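Local structure of cell death-related nuclease 4 (Caenorhabditis elegans, 3CM6) at residues Thr20-Asp25 with Ile46-Val51; Gln147-Tyr152 with Thr213-Leu218. The protein digests RNA and DNA as a 3'-to-5' exonuclease that needs divalent metal ions, and takes part in the breakdown of DNA during apoptosis. All coordinates share one frame; numbering follows the deposited sequence.

Interaction 1: residues Thr20-Asp25 with Ile46-Val51. With ER3 (erbium (III) ion), chain F.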
ATOM      1  N   THR B  20     -20.338  -0.727 -32.379  1.00 32.46           N
ATOM      2  CA  THR B  20     -19.328  -1.485 -31.681  1.00 32.09           C
ATOM      3  C   THR B  20     -19.441  -1.315 -30.166  1.00 31.55           C
ATOM      4  O   THR B  20     -19.604  -0.199 -29.684  1.00 31.85           O
ATOM      5  CB  THR B  20     -17.893  -1.266 -32.278  1.00 31.56           C
ATOM      6  OG1 THR B  20     -16.914  -1.301 -31.237  1.00 33.70           O
ATOM      7  CG2 THR B  20     -17.788   0.027 -33.001  1.00 32.15           C
ATOM      8  N   LEU B  21     -19.410  -2.438 -29.441  1.00 30.47           N
ATOM      9  CA  LEU B  21     -19.442  -2.436 -27.977  1.00 29.55           C
ATOM     10  C   LEU B  21     -18.077  -2.803 -27.457  1.00 29.62           C
ATOM     11  O   LEU B  21     -17.439  -3.739 -27.956  1.00 29.71           O
ATOM     12  CB  LEU B  21     -20.484  -3.418 -27.428  1.00 29.17           C
ATOM     13  CG  LEU B  21     -21.958  -3.144 -27.777  1.00 28.94           C
ATOM     14  CD1 LEU B  21     -22.895  -4.238 -27.270  1.00 26.80           C
ATOM     15  CD2 LEU B  21     -22.413  -1.784 -27.284  1.00 27.16           C
ATOM     16  N   LEU B  22     -17.612  -2.055 -26.460  1.00 29.59           N
ATOM     17  CA  LEU B  22     -16.293  -2.301 -25.888  1.00 29.39           C
ATOM     18  C   LEU B  22     -16.446  -2.900 -24.504  1.00 29.18           C
ATOM     19  O   LEU B  22     -16.957  -2.255 -23.598  1.00 29.30           O
ATOM     20  CB  LEU B  22     -15.463  -1.018 -25.841  1.00 29.15           C
ATOM     21  CG  LEU B  22     -15.093  -0.351 -27.179  1.00 29.52           C
ATOM     22  CD1 LEU B  22     -14.264   0.944 -26.961  1.00 27.71           C
ATOM     23  CD2 LEU B  22     -14.366  -1.312 -28.106  1.00 28.50           C
ATOM     24  N   ILE B  23     -16.035  -4.152 -24.358  1.00 29.02           N
ATOM     25  CA  ILE B  23     -16.135  -4.812 -23.075  1.00 28.97           C
ATOM     26  C   ILE B  23     -14.957  -4.295 -22.260  1.00 29.94           C
ATOM     27  O   ILE B  23     -13.799  -4.357 -22.705  1.00 29.90           O
ATOM     28  CB  ILE B  23     -16.122  -6.362 -23.194  1.00 28.27           C
ATOM     29  CG1 ILE B  23     -17.453  -6.907 -23.733  1.00 27.67           C
ATOM     30  CG2 ILE B  23     -15.892  -6.976 -21.845  1.00 27.76           C
ATOM     31  CD1 ILE B  23     -17.697  -6.657 -25.244  1.00 27.28           C
ATOM     32  N   LEU B  24     -15.261  -3.767 -21.083  1.00 30.32           N
ATOM     33  CA  LEU B  24     -14.266  -3.109 -20.272  1.00 31.00           C
ATOM     34  C   LEU B  24     -14.137  -3.775 -18.919  1.00 31.45           C
ATOM     35  O   LEU B  24     -15.120  -4.272 -18.341  1.00 31.61           O
ATOM     36  CB  LEU B  24     -14.603  -1.635 -20.083  1.00 31.18           C
ATOM     37  CG  LEU B  24     -13.663  -0.864 -19.150  1.00 32.39           C
ATOM     38  CD1 LEU B  24     -12.619  -0.103 -19.952  1.00 34.15           C
ATOM     39  CD2 LEU B  24     -14.458   0.093 -18.308  1.00 33.14           C
ATOM     40  N   ASP B  25     -12.908  -3.777 -18.422  1.00 31.25           N
ATOM     41  CA  ASP B  25     -12.648  -4.270 -17.100  1.00 31.20           C
ATOM     42  C   ASP B  25     -11.393  -3.670 -16.477  1.00 30.62           C
ATOM     43  O   ASP B  25     -10.357  -3.537 -17.136  1.00 30.10           O
ATOM     44  CB  ASP B  25     -12.533  -5.774 -17.127  1.00 31.87           C
ATOM     45  CG  ASP B  25     -12.584  -6.352 -15.760  1.00 33.64           C
ATOM     46  OD1 ASP B  25     -13.556  -6.057 -15.032  1.00 37.53           O
ATOM     47  OD2 ASP B  25     -11.647  -7.074 -15.402  1.00 36.65           O
ATOM     48  N   ILE B  46      -9.642  -4.087 -22.424  1.00 30.31           N
ATOM     49  CA  ILE B  46     -10.803  -3.891 -23.310  1.00 30.45           C
ATOM     50  C   ILE B  46     -10.727  -4.855 -24.479  1.00 30.93           C
ATOM     51  O   ILE B  46      -9.646  -5.093 -25.008  1.00 30.65           O
ATOM     52  CB  ILE B  46     -10.877  -2.467 -23.895  1.00 30.27           C
ATOM     53  CG1 ILE B  46     -10.798  -1.412 -22.799  1.00 29.73           C
ATOM     54  CG2 ILE B  46     -12.164  -2.281 -24.699  1.00 30.05           C
ATOM     55  CD1 ILE B  46     -10.623  -0.024 -23.335  1.00 30.10           C
ATOM     56  N   VAL B  47     -11.880  -5.418 -24.848  1.00 31.73           N
ATOM     57  CA  VAL B  47     -12.048  -6.239 -26.048  1.00 32.50           C
ATOM     58  C   VAL B  47     -13.264  -5.723 -26.808  1.00 32.95           C
ATOM     59  O   VAL B  47     -14.307  -5.424 -26.208  1.00 33.26           O
ATOM     60  CB  VAL B  47     -12.267  -7.734 -25.726  1.00 32.21           C
ATOM     61  CG1 VAL B  47     -12.089  -8.584 -26.967  1.00 32.94           C
ATOM     62  CG2 VAL B  47     -11.266  -8.188 -24.751  1.00 34.26           C
ATOM     63  N   ALA B  48     -13.124  -5.630 -28.130  1.00 33.31           N
ATOM     64  CA  ALA B  48     -14.184  -5.123 -28.998  1.00 33.41           C
ATOM     65  C   ALA B  48     -15.179  -6.212 -29.421  1.00 33.40           C
ATOM     66  O   ALA B  48     -14.827  -7.382 -29.500  1.00 33.29           O
ATOM     67  CB  ALA B  48     -13.585  -4.435 -30.207  1.00 32.76           C
ATOM     68  N   TYR B  49     -16.426  -5.803 -29.650  1.00 33.83           N
ATOM     69  CA  TYR B  49     -17.482  -6.657 -30.201  1.00 34.46           C
ATOM     70  C   TYR B  49     -18.129  -5.916 -31.349  1.00 34.67           C
ATOM     71  O   TYR B  49     -18.518  -4.753 -31.193  1.00 34.50           O
ATOM     72  CB  TYR B  49     -18.533  -6.964 -29.141  1.00 34.73           C
ATOM     73  CG  TYR B  49     -19.767  -7.667 -29.661  1.00 35.15           C
ATOM     74  CD1 TYR B  49     -19.782  -9.058 -29.830  1.00 35.11           C
ATOM     75  CD2 TYR B  49     -20.927  -6.949 -29.961  1.00 34.29           C
ATOM     76  CE1 TYR B  49     -20.911  -9.714 -30.309  1.00 35.16           C
ATOM     77  CE2 TYR B  49     -22.055  -7.591 -30.435  1.00 35.19           C
ATOM     78  CZ  TYR B  49     -22.045  -8.977 -30.608  1.00 35.76           C
ATOM     79  OH  TYR B  49     -23.170  -9.622 -31.075  1.00 36.09           O
ATOM     80  N   ASP B  50     -18.208  -6.579 -32.502  1.00 35.54           N
ATOM     81  CA  ASP B  50     -18.775  -6.009 -33.728  1.00 36.52           C
ATOM     82  C   ASP B  50     -20.270  -6.281 -33.691  1.00 36.69           C
ATOM     83  O   ASP B  50     -20.691  -7.427 -33.765  1.00 36.96           O
ATOM     84  CB  ASP B  50     -18.115  -6.656 -34.960  1.00 37.01           C
ATOM     85  CG  ASP B  50     -18.585  -6.063 -36.303  1.00 39.19           C
ATOM     86  OD1 ASP B  50     -17.771  -6.060 -37.246  1.00 43.05           O
ATOM     87  OD2 ASP B  50     -19.751  -5.628 -36.453  1.00 41.55           O
ATOM     88  N   VAL B  51     -21.073  -5.233 -33.537  1.00 37.24           N
ATOM     89  CA  VAL B  51     -22.519  -5.420 -33.412  1.00 37.86           C
ATOM     90  C   VAL B  51     -23.154  -5.914 -34.726  1.00 38.81           C
ATOM     91  O   VAL B  51     -23.679  -7.028 -34.744  1.00 38.85           O
ATOM     92  CB  VAL B  51     -23.241  -4.198 -32.776  1.00 37.57           C
ATOM     93  CG1 VAL B  51     -24.741  -4.410 -32.724  1.00 37.32           C
ATOM     94  CG2 VAL B  51     -22.730  -3.975 -31.366  1.00 37.38           C
TER
HETATM   95 ER   ER3 F 300     -12.995  -7.828 -12.872  1.00 88.54          ER
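Leu21 pairs with Tyr49 and Ile23 with Val47 as the hydrogen-bonded pairs of an antiparallel strand couple at the heart of the RNase H-like exonuclease fold. The amide of Tyr49 reaches the carbonyl O of Leu21 at 2.9 Å, and Ile23 N reaches Val47 O at 2.8 Å; the reciprocal bonds run from Leu21 N to Tyr49 O and from Val47 N to Ile23 O. Side chains then sort onto two faces. On the one carrying Leu22, Leu24, Ile46 and Ala48, Ile46 is forked between two leucines. Its CG1 lies beside its own backbone N (chi1 -52°) and meets Leu24 CD1 at 3.6 Å, while CG2 goes the other way to rest on Leu22 CB at 3.7 Å. Leu22 also sends CD2 onto Ala48 CB, 3.8 Å away. With an alanine in place of Ile46 both branches go, and a gap would probably open between Leu22 CB and Leu24 CD1, each losing its apolar partner on the adjacent strand. Phe62 of strand 55-67 and Phe118 of strand 116-120 extend this face to either side. The other face, with Ile23, Val47 and Tyr49, looks to helix 191-207, where Met192 and Cys195 touch Val47 and Ile206 touches Tyr49. Segment 20-25 closes with Asp25, and its strand runs on to residue 28. Asp25 belongs to the magnesium site with Glu27 and Asp194, where an erbium ion lies in this crystal, so the strand carries part of the metal site. At the opposite end the side chain of Tyr49 points onward in the direction of its own strand, its CG anti to the backbone N (chi1 171°), and its hydroxyl bonds to Asp54. Leu21 CD1 comes to its ring obliquely at CD2, and Ile23 CD1 ends 4.0 Å from Tyr49 CB.

Interaction 2: residues Gln147-Tyr152 with Thr213-Leu218; sequences QYINLY and TVNELL
A classic beta bulge marks the start of strand 216-219, where Asn215 and Glu216 both face Tyr148 of strand 147-150. Tyr148 O takes the amide of Asn215 at 3.1 Å and, weakly, that of Glu216, while Tyr148 N gives a bond to Glu216 O nearly along the C=O axis. Glu216 reaches across with its side chain extended beyond CG, and OE1 is gripped by two donors from opposite faces of the carboxylate. Tyr148 OH arrives at 2.7 Å on the anti side, somewhat out of the plane; Asn150 ND2 comes in at 3.1 Å from well above it. The ring and carboxylate planes stand 80° apart, and Glu216 CB lies 4.0 Å from the ring centroid over one face in a CH-pi contact. Tyr148 gets there because CG sits between its backbone N and carbonyl carbon (chi1 61°), which swings the ring over to Glu216; Leu218 CG meets the ring edge. Asn215 serves Asn150 through both ends of its amide: OD1 receives Asn150 N on a lone pair at 2.8 Å, and ND2 gives an almost straight bond of 3.0 Å to Asn150 O. This double clasp holds the residue at which the strand turns into a helix. Asn150 is the N-cap of helix 151-162, its OD1 accepting from Lys153 N and weakly from Tyr152 N. With two donors on OE1 and Arg123 in a long, weak ion pair with OE2, the buried carboxylate is likely to be charged. Around the contact, Val254 of strand 253-256 packs on Tyr148, Glu216 and Leu218, Leu151 leans on helix 191-207, and Ile149 bonds through its backbone to Phe118 and Cys120 of strand 116-120.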
ATOM      1  N   GLN B 147     -22.126   6.986 -19.731  1.00 25.26           N
ATOM      2  CA  GLN B 147     -23.240   6.132 -20.105  1.00 25.00           C
ATOM      3  C   GLN B 147     -22.606   4.813 -20.413  1.00 24.53           C
ATOM      4  O   GLN B 147     -21.508   4.786 -20.963  1.00 24.32           O
ATOM      5  CB  GLN B 147     -23.999   6.665 -21.321  1.00 24.92           C
ATOM      6  CG  GLN B 147     -23.229   6.664 -22.639  1.00 25.58           C
ATOM      7  CD  GLN B 147     -24.042   7.189 -23.816  1.00 25.79           C
ATOM      8  OE1 GLN B 147     -23.666   6.995 -24.975  1.00 27.71           O
ATOM      9  NE2 GLN B 147     -25.158   7.849 -23.529  1.00 24.87           N
ATOM     10  N   TYR B 148     -23.265   3.722 -20.032  1.00 24.16           N
ATOM     11  CA  TYR B 148     -22.715   2.405 -20.302  1.00 24.29           C
ATOM     12  C   TYR B 148     -23.760   1.306 -20.190  1.00 24.50           C
ATOM     13  O   TYR B 148     -24.902   1.543 -19.815  1.00 24.82           O
ATOM     14  CB  TYR B 148     -21.509   2.128 -19.391  1.00 24.07           C
ATOM     15  CG  TYR B 148     -21.844   2.139 -17.918  1.00 24.64           C
ATOM     16  CD1 TYR B 148     -21.732   3.304 -17.169  1.00 25.49           C
ATOM     17  CD2 TYR B 148     -22.294   0.983 -17.274  1.00 24.27           C
ATOM     18  CE1 TYR B 148     -22.042   3.322 -15.823  1.00 24.65           C
ATOM     19  CE2 TYR B 148     -22.618   0.991 -15.936  1.00 24.21           C
ATOM     20  CZ  TYR B 148     -22.493   2.168 -15.208  1.00 25.36           C
ATOM     21  OH  TYR B 148     -22.813   2.189 -13.856  1.00 24.96           O
ATOM     22  N   ILE B 149     -23.359   0.093 -20.541  1.00 25.06           N
ATOM     23  CA  ILE B 149     -24.223  -1.069 -20.418  1.00 25.21           C
ATOM     24  C   ILE B 149     -23.752  -1.929 -19.241  1.00 25.52           C
ATOM     25  O   ILE B 149     -22.681  -2.510 -19.276  1.00 25.53           O
ATOM     26  CB  ILE B 149     -24.212  -1.897 -21.710  1.00 25.29           C
ATOM     27  CG1 ILE B 149     -24.546  -1.004 -22.911  1.00 23.96           C
ATOM     28  CG2 ILE B 149     -25.151  -3.092 -21.585  1.00 25.72           C
ATOM     29  CD1 ILE B 149     -24.347  -1.668 -24.265  1.00 22.23           C
ATOM     30  N   ASN B 150     -24.551  -1.966 -18.187  1.00 26.00           N
ATOM     31  CA  ASN B 150     -24.346  -2.875 -17.086  1.00 26.17           C
ATOM     32  C   ASN B 150     -24.949  -4.181 -17.572  1.00 26.62           C
ATOM     33  O   ASN B 150     -26.186  -4.332 -17.598  1.00 26.50           O
ATOM     34  CB  ASN B 150     -25.087  -2.344 -15.866  1.00 25.89           C
ATOM     35  CG  ASN B 150     -24.943  -3.230 -14.639  1.00 28.44           C
ATOM     36  OD1 ASN B 150     -24.730  -4.453 -14.718  1.00 29.87           O
ATOM     37  ND2 ASN B 150     -25.074  -2.607 -13.480  1.00 29.64           N
ATOM     38  N   LEU B 151     -24.093  -5.112 -17.987  1.00 26.43           N
ATOM     39  CA  LEU B 151     -24.585  -6.379 -18.514  1.00 27.02           C
ATOM     40  C   LEU B 151     -25.301  -7.236 -17.463  1.00 28.18           C
ATOM     41  O   LEU B 151     -26.182  -8.029 -17.808  1.00 28.44           O
ATOM     42  CB  LEU B 151     -23.470  -7.174 -19.197  1.00 27.05           C
ATOM     43  CG  LEU B 151     -23.917  -8.296 -20.127  1.00 25.70           C
ATOM     44  CD1 LEU B 151     -24.643  -7.690 -21.320  1.00 23.64           C
ATOM     45  CD2 LEU B 151     -22.715  -9.130 -20.582  1.00 25.68           C
ATOM     46  N   TYR B 152     -24.950  -7.068 -16.189  1.00 29.22           N
ATOM     47  CA  TYR B 152     -25.620  -7.828 -15.120  1.00 30.10           C
ATOM     48  C   TYR B 152     -27.085  -7.458 -14.975  1.00 30.58           C
ATOM     49  O   TYR B 152     -27.916  -8.310 -14.715  1.00 30.56           O
ATOM     50  CB  TYR B 152     -24.923  -7.674 -13.763  1.00 30.06           C
ATOM     51  CG  TYR B 152     -25.449  -8.650 -12.763  1.00 30.25           C
ATOM     52  CD1 TYR B 152     -25.260 -10.021 -12.950  1.00 31.22           C
ATOM     53  CD2 TYR B 152     -26.161  -8.229 -11.639  1.00 30.30           C
ATOM     54  CE1 TYR B 152     -25.757 -10.949 -12.042  1.00 31.12           C
ATOM     55  CE2 TYR B 152     -26.664  -9.160 -10.717  1.00 29.72           C
ATOM     56  CZ  TYR B 152     -26.458 -10.516 -10.937  1.00 31.39           C
ATOM     57  OH  TYR B 152     -26.944 -11.468 -10.060  1.00 33.07           O
ATOM     58  N   THR B 213     -28.396  -2.308 -24.764  1.00 27.47           N
ATOM     59  CA  THR B 213     -28.240  -0.879 -25.007  1.00 26.69           C
ATOM     60  C   THR B 213     -27.854  -0.274 -23.664  1.00 26.58           C
ATOM     61  O   THR B 213     -27.847  -0.988 -22.653  1.00 26.68           O
ATOM     62  CB  THR B 213     -29.550  -0.269 -25.527  1.00 26.60           C
ATOM     63  OG1 THR B 213     -29.291   1.034 -26.066  1.00 27.17           O
ATOM     64  CG2 THR B 213     -30.610  -0.169 -24.410  1.00 25.27           C
ATOM     65  N   VAL B 214     -27.520   1.009 -23.620  1.00 26.20           N
ATOM     66  CA  VAL B 214     -27.150   1.577 -22.327  1.00 26.52           C
ATOM     67  C   VAL B 214     -28.320   1.532 -21.338  1.00 26.40           C
ATOM     68  O   VAL B 214     -29.484   1.782 -21.702  1.00 26.36           O
ATOM     69  CB  VAL B 214     -26.487   3.020 -22.367  1.00 26.64           C
ATOM     70  CG1 VAL B 214     -25.982   3.382 -23.736  1.00 26.74           C
ATOM     71  CG2 VAL B 214     -27.398   4.079 -21.806  1.00 24.85           C
ATOM     72  N   ASN B 215     -28.003   1.210 -20.093  1.00 25.89           N
ATOM     73  CA  ASN B 215     -29.034   1.141 -19.082  1.00 26.71           C
ATOM     74  C   ASN B 215     -28.668   1.936 -17.850  1.00 27.87           C
ATOM     75  O   ASN B 215     -29.507   2.145 -16.975  1.00 29.15           O
ATOM     76  CB  ASN B 215     -29.391  -0.310 -18.726  1.00 25.76           C
ATOM     77  CG  ASN B 215     -28.181  -1.169 -18.417  1.00 24.75           C
ATOM     78  OD1 ASN B 215     -27.041  -0.705 -18.345  1.00 24.35           O
ATOM     79  ND2 ASN B 215     -28.432  -2.440 -18.219  1.00 25.94           N
ATOM     80  N   GLU B 216     -27.418   2.377 -17.776  1.00 28.36           N
ATOM     81  CA  GLU B 216     -26.972   3.172 -16.650  1.00 29.34           C
ATOM     82  C   GLU B 216     -26.242   4.409 -17.146  1.00 29.33           C
ATOM     83  O   GLU B 216     -25.461   4.352 -18.123  1.00 29.07           O
ATOM     84  CB  GLU B 216     -26.114   2.338 -15.677  1.00 29.47           C
ATOM     85  CG  GLU B 216     -26.888   1.122 -15.068  1.00 30.92           C
ATOM     86  CD  GLU B 216     -26.200   0.429 -13.881  1.00 31.20           C
ATOM     87  OE1 GLU B 216     -24.952   0.482 -13.744  1.00 34.64           O
ATOM     88  OE2 GLU B 216     -26.924  -0.194 -13.076  1.00 34.31           O
ATOM     89  N   LEU B 217     -26.516   5.520 -16.462  1.00 29.24           N
ATOM     90  CA  LEU B 217     -25.992   6.827 -16.803  1.00 29.78           C
ATOM     91  C   LEU B 217     -25.412   7.457 -15.550  1.00 29.97           C
ATOM     92  O   LEU B 217     -25.916   7.214 -14.446  1.00 30.57           O
ATOM     93  CB  LEU B 217     -27.122   7.715 -17.336  1.00 30.13           C
ATOM     94  CG  LEU B 217     -27.828   7.252 -18.618  1.00 31.10           C
ATOM     95  CD1 LEU B 217     -29.082   8.045 -18.819  1.00 32.19           C
ATOM     96  CD2 LEU B 217     -26.913   7.368 -19.833  1.00 29.92           C
ATOM     97  N   LEU B 218     -24.367   8.270 -15.709  1.00 29.67           N
ATOM     98  CA  LEU B 218     -23.813   8.985 -14.577  1.00 29.38           C
ATOM     99  C   LEU B 218     -24.260  10.444 -14.589  1.00 29.69           C
ATOM    100  O   LEU B 218     -24.143  11.158 -15.590  1.00 30.24           O
ATOM    101  CB  LEU B 218     -22.298   8.805 -14.488  1.00 29.28           C
ATOM    102  CG  LEU B 218     -21.810   7.358 -14.263  1.00 29.60           C
ATOM    103  CD1 LEU B 218     -20.267   7.264 -14.256  1.00 29.73           C
ATOM    104  CD2 LEU B 218     -22.384   6.700 -13.027  1.00 26.44           C
TER

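How the interactions relate
From the N terminus, residues 20-25 run along one sheet strand, and interaction 1 closes the 20-residue excursion that brings 46-51 back antiparallel beside them. The chain then passes through strands 55-67 and 116-120 before interaction 2 opens at 147-152; its 60-residue loop, largely helical, returns at 213-218. The two contacts therefore follow in series, neither nested nor crossed. Helix 191-207, within the second loop, carries Asp194 back to the metal site that Asp25 serves. Strand 116-120 lies between the pairs in the sheet, yet they touch directly, Leu21 CD2 packing on Ile149 CD1 at 3.6 Å. Beyond interaction 2, strand 216-219 leads to Cys220 of the zinc site.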